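Local coordinates for protein extracellular invertase (PDB 5XHA) that probably hydrolyses sucrose and related beta-fructofuranosides to release fructose, as a secreted invertase of glycoside hydrolase family 32, at residues Y120-W125 with V280-S285; G223-E228 with G300-N305; P339-S344 with A419-A424. All coordinates share one frame; numbering follows the deposited sequence.

All three contacts belong to the fold of a family 32 enzyme, a beta-propeller followed by a beta-sandwich, but they differ in place and chemistry. Interaction 1 is partly buried and joins two loops near bound fructose, where shared hydrogen bonds on one hydroxyl predominate. Interaction 2 is buried and almost wholly aromatic, with a single backbone bond between the outermost strands of two sheets. Interaction 3 is partly buried and ionic: a strand of the propeller grips the short helix leading to the sandwich. Interactions 1 and 2 alternate along the chain, with centres about 26 Å apart; interaction 3 follows both, and no two of the contacts touch.

Interaction 1: Y120-W125 with V280-S285; sequences YLPIHW and VPQLTS. With FRU (beta-D-fructofuranose), chain B; FRU (beta-D-fructofuranose), chain D.
Two loops of the family 32 propeller that lie beside bound fructose are pinned together where His-124 and Trp-125 converge on the hydroxyl of Thr-284. His-124 NE2 donates to Thr-284 OG1 over 2.9 Å with a bent N-H...O angle of 137°, and the hydroxyl lies somewhat out of the imidazole plane. Trp-125 NE1 reaches the same Thr-284 OG1, also at 2.9 Å but straighter (154°) and with the oxygen in the indole plane. Trp-125 CG stands between its backbone N and carbonyl carbon (chi1 62°), which places the indole against the imidazole: Trp-125 CD1 covers one face of His-124. On the opposite face lies Gln-282, whose CA is 3.8 Å from the ring centroid, a CH-pi contact. The imidazole is therefore clamped between the two loops, and its ND1 is bonded to Ser-126 OG, which also bonds Gln-282 N. Val-280 to Leu-283 form a type II turn, closed by Leu-283 N to Val-280 O at 3.1 Å, that presents Gln-282 to the ring. Farther out, Gln-282 OE1 rests 3.6 Å from Pro-122 CB, just after a cis peptide bond. Beside the clamp, O4 of the chain B fructose donates to Ile-123 O (2.6 Å), so the 120-125 loop takes part directly in sugar binding. Thr-284 OG1 has a third partner, Glu-273 OE1 on strand 265-274, while Trp-125 stacks on Phe-245 and touches Thr-167 of strand 166-176, tying the loop after strand 112-118 to the neighbouring sheets.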
loop_
_atom_site.group_PDB
_atom_site.type_symbol
_atom_site.label_atom_id
_atom_site.label_comp_id
_atom_site.label_asym_id
_atom_site.label_seq_id
_atom_site.Cartn_x
_atom_site.Cartn_y
_atom_site.Cartn_z
ATOM N N TYR A 120 -3.540 2.332 -9.966
ATOM C CA TYR A 120 -2.873 3.041 -11.075
ATOM C C TYR A 120 -2.991 2.220 -12.352
ATOM O O TYR A 120 -2.845 0.998 -12.322
ATOM C CB TYR A 120 -1.386 3.326 -10.777
ATOM C CG TYR A 120 -1.186 4.208 -9.567
ATOM C CD1 TYR A 120 -1.234 5.607 -9.671
ATOM C CD2 TYR A 120 -0.998 3.655 -8.310
ATOM C CE1 TYR A 120 -1.111 6.409 -8.542
ATOM C CE2 TYR A 120 -0.859 4.449 -7.184
ATOM C CZ TYR A 120 -0.925 5.829 -7.303
ATOM O OH TYR A 120 -0.777 6.627 -6.180
ATOM N N LEU A 121 -3.260 2.904 -13.458
ATOM C CA LEU A 121 -3.282 2.312 -14.790
ATOM C C LEU A 121 -2.422 3.215 -15.674
ATOM O O LEU A 121 -2.210 4.364 -15.334
ATOM C CB LEU A 121 -4.710 2.239 -15.326
ATOM C CG LEU A 121 -5.629 1.172 -14.715
ATOM C CD1 LEU A 121 -7.066 1.303 -15.217
ATOM C CD2 LEU A 121 -5.101 -0.218 -15.020
ATOM N N PRO A 122 -1.907 2.708 -16.804
ATOM C CA PRO A 122 -2.040 1.372 -17.360
ATOM C C PRO A 122 -1.153 0.348 -16.666
ATOM O O PRO A 122 -0.182 0.703 -16.014
ATOM C CB PRO A 122 -1.594 1.564 -18.819
ATOM C CG PRO A 122 -0.621 2.693 -18.766
ATOM C CD PRO A 122 -1.194 3.620 -17.727
ATOM N N ILE A 123 -1.503 -0.924 -16.825
ATOM C CA ILE A 123 -0.711 -2.027 -16.330
ATOM C C ILE A 123 -0.538 -3.011 -17.483
ATOM O O ILE A 123 -1.527 -3.549 -17.987
ATOM C CB ILE A 123 -1.430 -2.760 -15.180
ATOM C CG1 ILE A 123 -1.715 -1.818 -14.008
ATOM C CG2 ILE A 123 -0.610 -3.957 -14.737
ATOM C CD1 ILE A 123 -2.768 -2.344 -13.051
ATOM N N HIS A 124 0.703 -3.235 -17.910
ATOM C CA HIS A 124 0.982 -4.251 -18.923
ATOM C C HIS A 124 2.408 -4.779 -18.804
ATOM O O HIS A 124 3.326 -4.052 -18.426
ATOM C CB HIS A 124 0.692 -3.720 -20.347
ATOM C CG HIS A 124 0.509 -4.798 -21.372
ATOM N ND1 HIS A 124 1.487 -5.139 -22.284
ATOM C CD2 HIS A 124 -0.536 -5.625 -21.619
ATOM C CE1 HIS A 124 1.056 -6.127 -23.046
ATOM N NE2 HIS A 124 -0.173 -6.436 -22.672
ATOM N N TRP A 125 2.588 -6.054 -19.128
ATOM C CA TRP A 125 3.907 -6.682 -19.028
ATOM C C TRP A 125 4.969 -5.981 -19.906
ATOM O O TRP A 125 6.134 -6.017 -19.592
ATOM C CB TRP A 125 3.835 -8.183 -19.365
ATOM C CG TRP A 125 3.375 -8.463 -20.763
ATOM C CD1 TRP A 125 2.114 -8.778 -21.162
ATOM C CD2 TRP A 125 4.177 -8.429 -21.953
ATOM N NE1 TRP A 125 2.078 -8.960 -22.520
ATOM C CE2 TRP A 125 3.331 -8.748 -23.033
ATOM C CE3 TRP A 125 5.533 -8.169 -22.204
ATOM C CZ2 TRP A 125 3.787 -8.804 -24.348
ATOM C CZ3 TRP A 125 5.992 -8.231 -23.508
ATOM C CH2 TRP A 125 5.119 -8.540 -24.568
ATOM N N VAL A 280 4.910 -5.011 -29.504
ATOM C CA VAL A 280 4.102 -3.800 -29.674
ATOM C C VAL A 280 3.664 -3.346 -28.271
ATOM O O VAL A 280 3.061 -4.129 -27.539
ATOM C CB VAL A 280 2.876 -4.059 -30.575
ATOM C CG1 VAL A 280 1.983 -2.820 -30.679
ATOM C CG2 VAL A 280 3.323 -4.531 -31.959
ATOM N N PRO A 281 3.992 -2.094 -27.878
ATOM C CA PRO A 281 3.713 -1.655 -26.517
ATOM C C PRO A 281 2.245 -1.819 -26.123
ATOM O O PRO A 281 1.360 -1.459 -26.887
ATOM C CB PRO A 281 4.098 -0.168 -26.541
ATOM C CG PRO A 281 5.163 -0.075 -27.589
ATOM C CD PRO A 281 4.755 -1.075 -28.634
ATOM N N GLN A 282 2.014 -2.360 -24.930
ATOM C CA GLN A 282 0.674 -2.579 -24.392
ATOM C C GLN A 282 -0.207 -3.567 -25.178
ATOM O O GLN A 282 -1.398 -3.664 -24.918
ATOM C CB GLN A 282 -0.064 -1.251 -24.220
ATOM C CG GLN A 282 0.656 -0.315 -23.271
ATOM C CD GLN A 282 -0.216 0.834 -22.805
ATOM O OE1 GLN A 282 -1.309 0.636 -22.288
ATOM N NE2 GLN A 282 0.274 2.030 -22.973
ATOM N N LEU A 283 0.374 -4.315 -26.104
ATOM C CA LEU A 283 -0.396 -5.296 -26.874
ATOM C C LEU A 283 0.042 -6.696 -26.511
ATOM O O LEU A 283 1.210 -7.020 -26.653
ATOM C CB LEU A 283 -0.212 -5.098 -28.386
ATOM C CG LEU A 283 -1.029 -6.059 -29.271
ATOM C CD1 LEU A 283 -2.520 -5.839 -29.046
ATOM C CD2 LEU A 283 -0.684 -5.934 -30.751
ATOM N N THR A 284 -0.895 -7.506 -26.009
ATOM C CA THR A 284 -0.719 -8.959 -25.926
ATOM C C THR A 284 -1.406 -9.536 -27.150
ATOM O O THR A 284 -2.606 -9.387 -27.305
ATOM C CB THR A 284 -1.354 -9.561 -24.646
ATOM O OG1 THR A 284 -0.612 -9.131 -23.498
ATOM C CG2 THR A 284 -1.361 -11.085 -24.705
ATOM N N SER A 285 -0.655 -10.199 -28.018
ATOM C CA SER A 285 -1.220 -10.647 -29.304
ATOM C C SER A 285 -1.656 -12.101 -29.237
ATOM O O SER A 285 -2.475 -12.535 -30.041
ATOM C CB SER A 285 -0.209 -10.443 -30.439
ATOM O OG SER A 285 0.953 -11.207 -30.184
HETATM C C1 FRU B . -5.824 -8.993 -18.677
HETATM C C2 FRU B . -5.255 -7.592 -18.996
HETATM C C3 FRU B . -3.754 -7.546 -19.359
HETATM C C4 FRU B . -3.359 -6.125 -18.981
HETATM C C5 FRU B . -4.441 -5.657 -17.993
HETATM C C6 FRU B . -5.212 -4.432 -18.485
HETATM O O1 FRU B . -5.896 -9.306 -17.272
HETATM O O2 FRU B . -6.003 -7.054 -20.100
HETATM O O3 FRU B . -3.399 -7.812 -20.739
HETATM O O4 FRU B . -2.038 -6.094 -18.442
HETATM O O5 FRU B . -5.389 -6.721 -17.859
HETATM O O6 FRU B . -5.071 -3.412 -17.513
HETATM C C1 FRU D . 12.121 -6.826 -20.546
HETATM C C2 FRU D . 11.249 -7.781 -21.334
HETATM C C3 FRU D . 9.990 -7.032 -21.767
HETATM C C4 FRU D . 8.902 -7.616 -20.889
HETATM C C5 FRU D . 9.556 -8.629 -19.943
HETATM C C6 FRU D . 8.806 -9.970 -19.823
HETATM O O1 FRU D . 11.383 -6.286 -19.436
HETATM O O2 FRU D . 11.978 -8.325 -22.445
HETATM O O3 FRU D . 9.680 -7.174 -23.156
HETATM O O4 FRU D . 8.288 -6.537 -20.179
HETATM O O5 FRU D . 10.883 -8.839 -20.438
HETATM O O6 FRU D . 9.461 -10.888 -18.920
#

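Interaction 2: G223-E228 with G300-N305; sequences GQWWHE and GSVSFN
Trp-225 lays the six-membered ring of its indole over the CB of Phe-304, which sits 3.8 Å from the ring centroid and almost on the ring normal, a clear CH-pi contact. The Trp-225 CG occupies the position between backbone N and carbonyl carbon (chi1 89°), which swings the indole over the strand opposite and brings its CH2 4.0 Å from Phe-304 CD1. The two rings themselves meet obliquely. Trp-226 takes the other part of the phenylalanine: the edge of Phe-304, led by CD2, points at the face of the five-membered ring, with CD2 3.8 Å from Trp-226 CG and the planes at 68°, an edge-to-face pair. Trp-226 and Phe-304 run side by side in the same direction. Phe-304 presents its CB to the Trp-225 face and its ring edge to the Trp-226 face. Val-302 extends the apolar patch with CG1 4.0 Å from Trp-225 CB.

One backbone bond joins the segments beside the rings. Phe-304 N donates to Trp-225 O at 2.8 Å and nearly straight (172°), and Ser-303 CA approaches that same oxygen at 3.4 Å as a CA-H...O contact. The indole nitrogens are also engaged: Trp-226 NE1 donates to the anti side of Glu-228 OE2 at 2.9 Å, and Trp-225 NE1 is bonded to Gln-206 OE1. Val-292 touches both Trp-226 and Phe-304, and Trp-243 adds a further edge-to-face partner to Trp-226. Strands 219-227 and 302-311 are each outermost in a separate antiparallel four- or five-strand sheet; here the cluster of Trp-225, Trp-226 and Phe-304 packs between these two successive sheets, consistent with an inter-blade contact of the family 32 beta-propeller.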
loop_
_atom_site.group_PDB
_atom_site.type_symbol
_atom_site.label_atom_id
_atom_site.label_comp_id
_atom_site.label_asym_id
_atom_site.label_seq_id
_atom_site.Cartn_x
_atom_site.Cartn_y
_atom_site.Cartn_z
ATOM N N GLY A 223 8.244 -17.770 -2.021
ATOM C CA GLY A 223 9.098 -17.728 -3.205
ATOM C C GLY A 223 8.335 -17.907 -4.503
ATOM O O GLY A 223 7.131 -18.190 -4.515
ATOM N N GLN A 224 9.055 -17.754 -5.603
ATOM C CA GLN A 224 8.527 -18.066 -6.910
ATOM C C GLN A 224 8.534 -19.570 -7.102
ATOM O O GLN A 224 9.448 -20.116 -7.696
ATOM C CB GLN A 224 9.377 -17.409 -7.986
ATOM C CG GLN A 224 9.390 -15.890 -7.899
ATOM C CD GLN A 224 10.447 -15.291 -8.780
ATOM O OE1 GLN A 224 11.426 -14.705 -8.283
ATOM N NE2 GLN A 224 10.273 -15.426 -10.087
ATOM N N TRP A 225 7.492 -20.233 -6.618
ATOM C CA TRP A 225 7.465 -21.688 -6.604
ATOM C C TRP A 225 7.478 -22.271 -8.019
ATOM O O TRP A 225 7.868 -23.417 -8.209
ATOM C CB TRP A 225 6.292 -22.200 -5.754
ATOM C CG TRP A 225 4.986 -22.385 -6.478
ATOM C CD1 TRP A 225 4.350 -21.483 -7.293
ATOM C CD2 TRP A 225 4.153 -23.530 -6.428
ATOM N NE1 TRP A 225 3.180 -22.020 -7.780
ATOM C CE2 TRP A 225 3.031 -23.275 -7.259
ATOM C CE3 TRP A 225 4.244 -24.763 -5.779
ATOM C CZ2 TRP A 225 2.014 -24.216 -7.453
ATOM C CZ3 TRP A 225 3.234 -25.692 -5.970
ATOM C CH2 TRP A 225 2.136 -25.416 -6.806
ATOM N N TRP A 226 7.045 -21.487 -9.005
ATOM C CA TRP A 226 7.167 -21.871 -10.404
ATOM C C TRP A 226 7.483 -20.637 -11.210
ATOM O O TRP A 226 6.784 -19.638 -11.093
ATOM C CB TRP A 226 5.871 -22.505 -10.926
ATOM C CG TRP A 226 5.955 -22.909 -12.362
ATOM C CD1 TRP A 226 7.039 -23.437 -13.006
ATOM C CD2 TRP A 226 4.917 -22.833 -13.331
ATOM N NE1 TRP A 226 6.750 -23.673 -14.323
ATOM C CE2 TRP A 226 5.447 -23.318 -14.553
ATOM C CE3 TRP A 226 3.582 -22.415 -13.292
ATOM C CZ2 TRP A 226 4.694 -23.384 -15.719
ATOM C CZ3 TRP A 226 2.837 -22.473 -14.459
ATOM C CH2 TRP A 226 3.400 -22.955 -15.660
ATOM N N HIS A 227 8.555 -20.698 -11.997
ATOM C CA HIS A 227 8.907 -19.628 -12.916
ATOM C C HIS A 227 9.617 -20.209 -14.130
ATOM O O HIS A 227 10.137 -21.311 -14.076
ATOM C CB HIS A 227 9.764 -18.561 -12.221
ATOM C CG HIS A 227 11.052 -19.085 -11.672
ATOM N ND1 HIS A 227 12.237 -19.013 -12.367
ATOM C CD2 HIS A 227 11.335 -19.709 -10.504
ATOM C CE1 HIS A 227 13.197 -19.573 -11.649
ATOM N NE2 HIS A 227 12.678 -20.001 -10.514
ATOM N N GLU A 228 9.602 -19.469 -15.230
ATOM C CA GLU A 228 10.157 -19.922 -16.500
ATOM C C GLU A 228 10.830 -18.731 -17.155
ATOM O O GLU A 228 10.445 -17.585 -16.887
ATOM C CB GLU A 228 9.064 -20.454 -17.422
ATOM C CG GLU A 228 8.329 -21.687 -16.918
ATOM C CD GLU A 228 9.177 -22.952 -16.923
ATOM O OE1 GLU A 228 10.327 -22.913 -17.377
ATOM O OE2 GLU A 228 8.679 -23.995 -16.457
ATOM N N GLY A 300 14.980 -26.193 0.767
ATOM C CA GLY A 300 14.832 -24.868 1.370
ATOM C C GLY A 300 13.484 -24.299 0.950
ATOM O O GLY A 300 12.559 -24.223 1.761
ATOM N N SER A 301 13.356 -23.932 -0.322
ATOM C CA SER A 301 12.079 -23.445 -0.851
ATOM C C SER A 301 11.385 -24.510 -1.701
ATOM O O SER A 301 12.033 -25.349 -2.321
ATOM C CB SER A 301 12.301 -22.184 -1.673
ATOM O OG SER A 301 13.125 -22.471 -2.785
ATOM N N VAL A 302 10.056 -24.464 -1.720
ATOM C CA VAL A 302 9.255 -25.403 -2.494
ATOM C C VAL A 302 9.270 -25.029 -3.990
ATOM O O VAL A 302 9.436 -23.865 -4.367
ATOM C CB VAL A 302 7.816 -25.486 -1.926
ATOM C CG1 VAL A 302 6.963 -24.318 -2.395
ATOM C CG2 VAL A 302 7.154 -26.784 -2.308
ATOM N N SER A 303 9.114 -26.032 -4.841
ATOM C CA SER A 303 9.167 -25.836 -6.274
ATOM C C SER A 303 8.183 -26.754 -7.011
ATOM O O SER A 303 8.051 -27.931 -6.680
ATOM C CB SER A 303 10.583 -26.102 -6.751
ATOM O OG SER A 303 10.689 -25.832 -8.119
ATOM N N PHE A 304 7.496 -26.201 -8.005
ATOM C CA PHE A 304 6.608 -26.961 -8.876
ATOM C C PHE A 304 7.407 -27.265 -10.133
ATOM O O PHE A 304 7.944 -26.363 -10.738
ATOM C CB PHE A 304 5.372 -26.111 -9.194
ATOM C CG PHE A 304 4.418 -26.717 -10.183
ATOM C CD1 PHE A 304 3.528 -27.692 -9.795
ATOM C CD2 PHE A 304 4.362 -26.247 -11.479
ATOM C CE1 PHE A 304 2.634 -28.228 -10.693
ATOM C CE2 PHE A 304 3.460 -26.771 -12.379
ATOM C CZ PHE A 304 2.596 -27.766 -11.987
ATOM N N ASN A 305 7.469 -28.535 -10.528
ATOM C CA ASN A 305 8.311 -28.978 -11.654
ATOM C C ASN A 305 7.458 -29.610 -12.743
ATOM O O ASN A 305 7.008 -30.740 -12.593
ATOM C CB ASN A 305 9.363 -29.964 -11.134
ATOM C CG ASN A 305 10.121 -29.409 -9.918
ATOM O OD1 ASN A 305 10.911 -28.477 -10.046
ATOM N ND2 ASN A 305 9.851 -29.961 -8.733
#

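Interaction 3: P339-S344 with A419-A424; sequences PDRFIS and ARETKA. With FRU (beta-D-fructofuranose), chain E.
Arg-341 reaches from its strand and grips the carboxylate of Glu-421 end-on with two nitrogens, a bidentate salt bridge. Arg-341 NH1 donates to Glu-421 OE1 at 2.8 Å, in the guanidinium plane; Arg-341 NH2 donates to the syn lone pair of Glu-421 OE2 at 2.9 Å, tilted out of that plane. Guanidinium and carboxylate are twisted 37° apart, consistent with the unequal bonds. Both side chains are kinked to meet: Arg-341 bends at chi3 (-78°), and Glu-421 bends at chi2 (95°), which turns the carboxylate toward Arg-341. The Arg-420 side chain crosses that of Arg-341 obliquely, its CG 3.8 Å from Arg-341 NH1, and Arg-420 NH1 reaches 3.7 Å from Pro-339 CD. The two arginines share Glu-375, which salt-bridges both Arg-341 NH1 and Arg-420 NH2 and probably offsets their charge. Ser-333 and Ser-336 bond to Arg-341 NH2 and Glu-421 OE2, respectively. Farther along the strand, Ile-343 CD1 packs on Ala-419 CB (4.3 Å), the helix N-cap. Lys-423 NZ bonds weakly to O3 of the chain E fructose (2.9 Å). Strand 341-348 runs antiparallel between strands 318-326 and 366-385, and helix 420-426, following strand 408-418, lies against it on the way to strand 430-439 of the sandwich.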
loop_
_atom_site.group_PDB
_atom_site.type_symbol
_atom_site.label_atom_id
_atom_site.label_comp_id
_atom_site.label_asym_id
_atom_site.label_seq_id
_atom_site.Cartn_x
_atom_site.Cartn_y
_atom_site.Cartn_z
ATOM N N PRO A 339 -18.535 -37.253 -6.898
ATOM C CA PRO A 339 -17.521 -37.107 -5.871
ATOM C C PRO A 339 -16.989 -35.660 -5.871
ATOM O O PRO A 339 -17.529 -34.812 -6.586
ATOM C CB PRO A 339 -16.442 -38.076 -6.341
ATOM C CG PRO A 339 -16.505 -37.939 -7.826
ATOM C CD PRO A 339 -17.959 -37.769 -8.151
ATOM N N ASP A 340 -15.949 -35.382 -5.093
ATOM C CA ASP A 340 -15.338 -34.057 -5.109
ATOM C C ASP A 340 -14.850 -33.792 -6.532
ATOM O O ASP A 340 -14.250 -34.668 -7.174
ATOM C CB ASP A 340 -14.131 -33.972 -4.159
ATOM C CG ASP A 340 -14.508 -34.040 -2.688
ATOM O OD1 ASP A 340 -15.652 -33.718 -2.309
ATOM O OD2 ASP A 340 -13.610 -34.406 -1.904
ATOM N N ARG A 341 -15.116 -32.589 -7.022
ATOM C CA ARG A 341 -14.706 -32.211 -8.369
ATOM C C ARG A 341 -13.940 -30.904 -8.361
ATOM O O ARG A 341 -13.968 -30.164 -7.370
ATOM C CB ARG A 341 -15.928 -32.075 -9.249
ATOM C CG ARG A 341 -16.653 -33.393 -9.439
ATOM C CD ARG A 341 -17.884 -33.216 -10.270
ATOM N NE ARG A 341 -18.997 -32.651 -9.512
ATOM C CZ ARG A 341 -20.143 -32.277 -10.074
ATOM N NH1 ARG A 341 -20.313 -32.409 -11.382
ATOM N NH2 ARG A 341 -21.123 -31.782 -9.330
ATOM N N PHE A 342 -13.223 -30.664 -9.455
ATOM C CA PHE A 342 -12.681 -29.352 -9.763
ATOM C C PHE A 342 -13.349 -28.865 -11.035
ATOM O O PHE A 342 -13.137 -29.438 -12.100
ATOM C CB PHE A 342 -11.156 -29.357 -9.919
ATOM C CG PHE A 342 -10.575 -27.968 -9.998
ATOM C CD1 PHE A 342 -10.320 -27.249 -8.846
ATOM C CD2 PHE A 342 -10.345 -27.364 -11.225
ATOM C CE1 PHE A 342 -9.822 -25.955 -8.915
ATOM C CE2 PHE A 342 -9.856 -26.074 -11.305
ATOM C CZ PHE A 342 -9.595 -25.371 -10.150
ATOM N N ILE A 343 -14.190 -27.837 -10.902
ATOM C CA ILE A 343 -15.013 -27.317 -12.003
ATOM C C ILE A 343 -14.323 -26.064 -12.534
ATOM O O ILE A 343 -14.042 -25.144 -11.761
ATOM C CB ILE A 343 -16.432 -26.961 -11.494
ATOM C CG1 ILE A 343 -17.108 -28.190 -10.858
ATOM C CG2 ILE A 343 -17.301 -26.381 -12.612
ATOM C CD1 ILE A 343 -17.270 -29.375 -11.797
ATOM N N SER A 344 -14.010 -26.031 -13.828
ATOM C CA SER A 344 -13.353 -24.858 -14.419
ATOM C C SER A 344 -14.231 -24.201 -15.496
ATOM O O SER A 344 -14.777 -24.888 -16.355
ATOM C CB SER A 344 -12.014 -25.254 -15.016
ATOM O OG SER A 344 -11.309 -24.115 -15.497
ATOM N N ALA A 419 -19.160 -30.705 -17.513
ATOM C CA ALA A 419 -19.599 -31.156 -16.205
ATOM C C ALA A 419 -20.882 -31.979 -16.347
ATOM O O ALA A 419 -21.752 -31.676 -17.174
ATOM C CB ALA A 419 -19.760 -29.991 -15.238
ATOM N N ARG A 420 -20.983 -33.042 -15.557
ATOM C CA ARG A 420 -21.969 -34.103 -15.850
ATOM C C ARG A 420 -23.431 -33.645 -15.872
ATOM O O ARG A 420 -24.199 -34.065 -16.744
ATOM C CB ARG A 420 -21.792 -35.282 -14.910
ATOM C CG ARG A 420 -22.193 -34.998 -13.472
ATOM C CD ARG A 420 -21.634 -36.084 -12.578
ATOM N NE ARG A 420 -20.177 -36.076 -12.607
ATOM C CZ ARG A 420 -19.412 -36.956 -11.975
ATOM N NH1 ARG A 420 -19.962 -37.928 -11.259
ATOM N NH2 ARG A 420 -18.096 -36.853 -12.053
ATOM N N GLU A 421 -23.814 -32.769 -14.953
ATOM C CA GLU A 421 -25.190 -32.285 -14.906
ATOM C C GLU A 421 -25.493 -31.368 -16.097
ATOM O O GLU A 421 -26.607 -31.391 -16.651
ATOM C CB GLU A 421 -25.467 -31.543 -13.605
ATOM C CG GLU A 421 -25.187 -32.347 -12.337
ATOM C CD GLU A 421 -23.802 -32.107 -11.730
ATOM O OE1 GLU A 421 -22.816 -31.815 -12.462
ATOM O OE2 GLU A 421 -23.689 -32.250 -10.498
ATOM N N THR A 422 -24.520 -30.547 -16.483
ATOM C CA THR A 422 -24.684 -29.680 -17.643
ATOM C C THR A 422 -24.814 -30.518 -18.924
ATOM O O THR A 422 -25.653 -30.216 -19.789
ATOM C CB THR A 422 -23.545 -28.642 -17.754
ATOM O OG1 THR A 422 -23.723 -27.648 -16.744
ATOM C CG2 THR A 422 -23.528 -27.945 -19.128
ATOM N N LYS A 423 -23.999 -31.562 -19.040
ATOM C CA LYS A 423 -24.057 -32.466 -20.198
ATOM C C LYS A 423 -25.436 -33.115 -20.353
ATOM O O LYS A 423 -26.002 -33.106 -21.448
ATOM C CB LYS A 423 -22.991 -33.552 -20.090
ATOM C CG LYS A 423 -22.963 -34.513 -21.271
ATOM C CD LYS A 423 -22.444 -33.822 -22.517
ATOM C CE LYS A 423 -22.683 -34.640 -23.783
ATOM N NZ LYS A 423 -22.037 -35.978 -23.713
ATOM N N ALA A 424 -25.981 -33.640 -19.254
ATOM C CA ALA A 424 -27.309 -34.263 -19.274
ATOM C C ALA A 424 -28.358 -33.243 -19.686
ATOM O O ALA A 424 -29.226 -33.542 -20.485
ATOM C CB ALA A 424 -27.650 -34.871 -17.910
HETATM C C1 FRU E . -18.985 -38.134 -24.846
HETATM C C2 FRU E . -18.221 -37.450 -23.701
HETATM C C3 FRU E . -18.766 -36.072 -23.273
HETATM C C4 FRU E . -17.489 -35.294 -23.001
HETATM C C5 FRU E . -16.589 -35.816 -24.115
HETATM C C6 FRU E . -15.097 -35.648 -23.813
HETATM O O1 FRU E . -20.230 -38.710 -24.425
HETATM O O2 FRU E . -18.117 -38.305 -22.541
HETATM O O3 FRU E . -19.604 -36.100 -22.104
HETATM O O4 FRU E . -17.629 -33.863 -22.986
HETATM O O5 FRU E . -16.922 -37.204 -24.247
HETATM O O6 FRU E . -14.348 -35.332 -25.014
#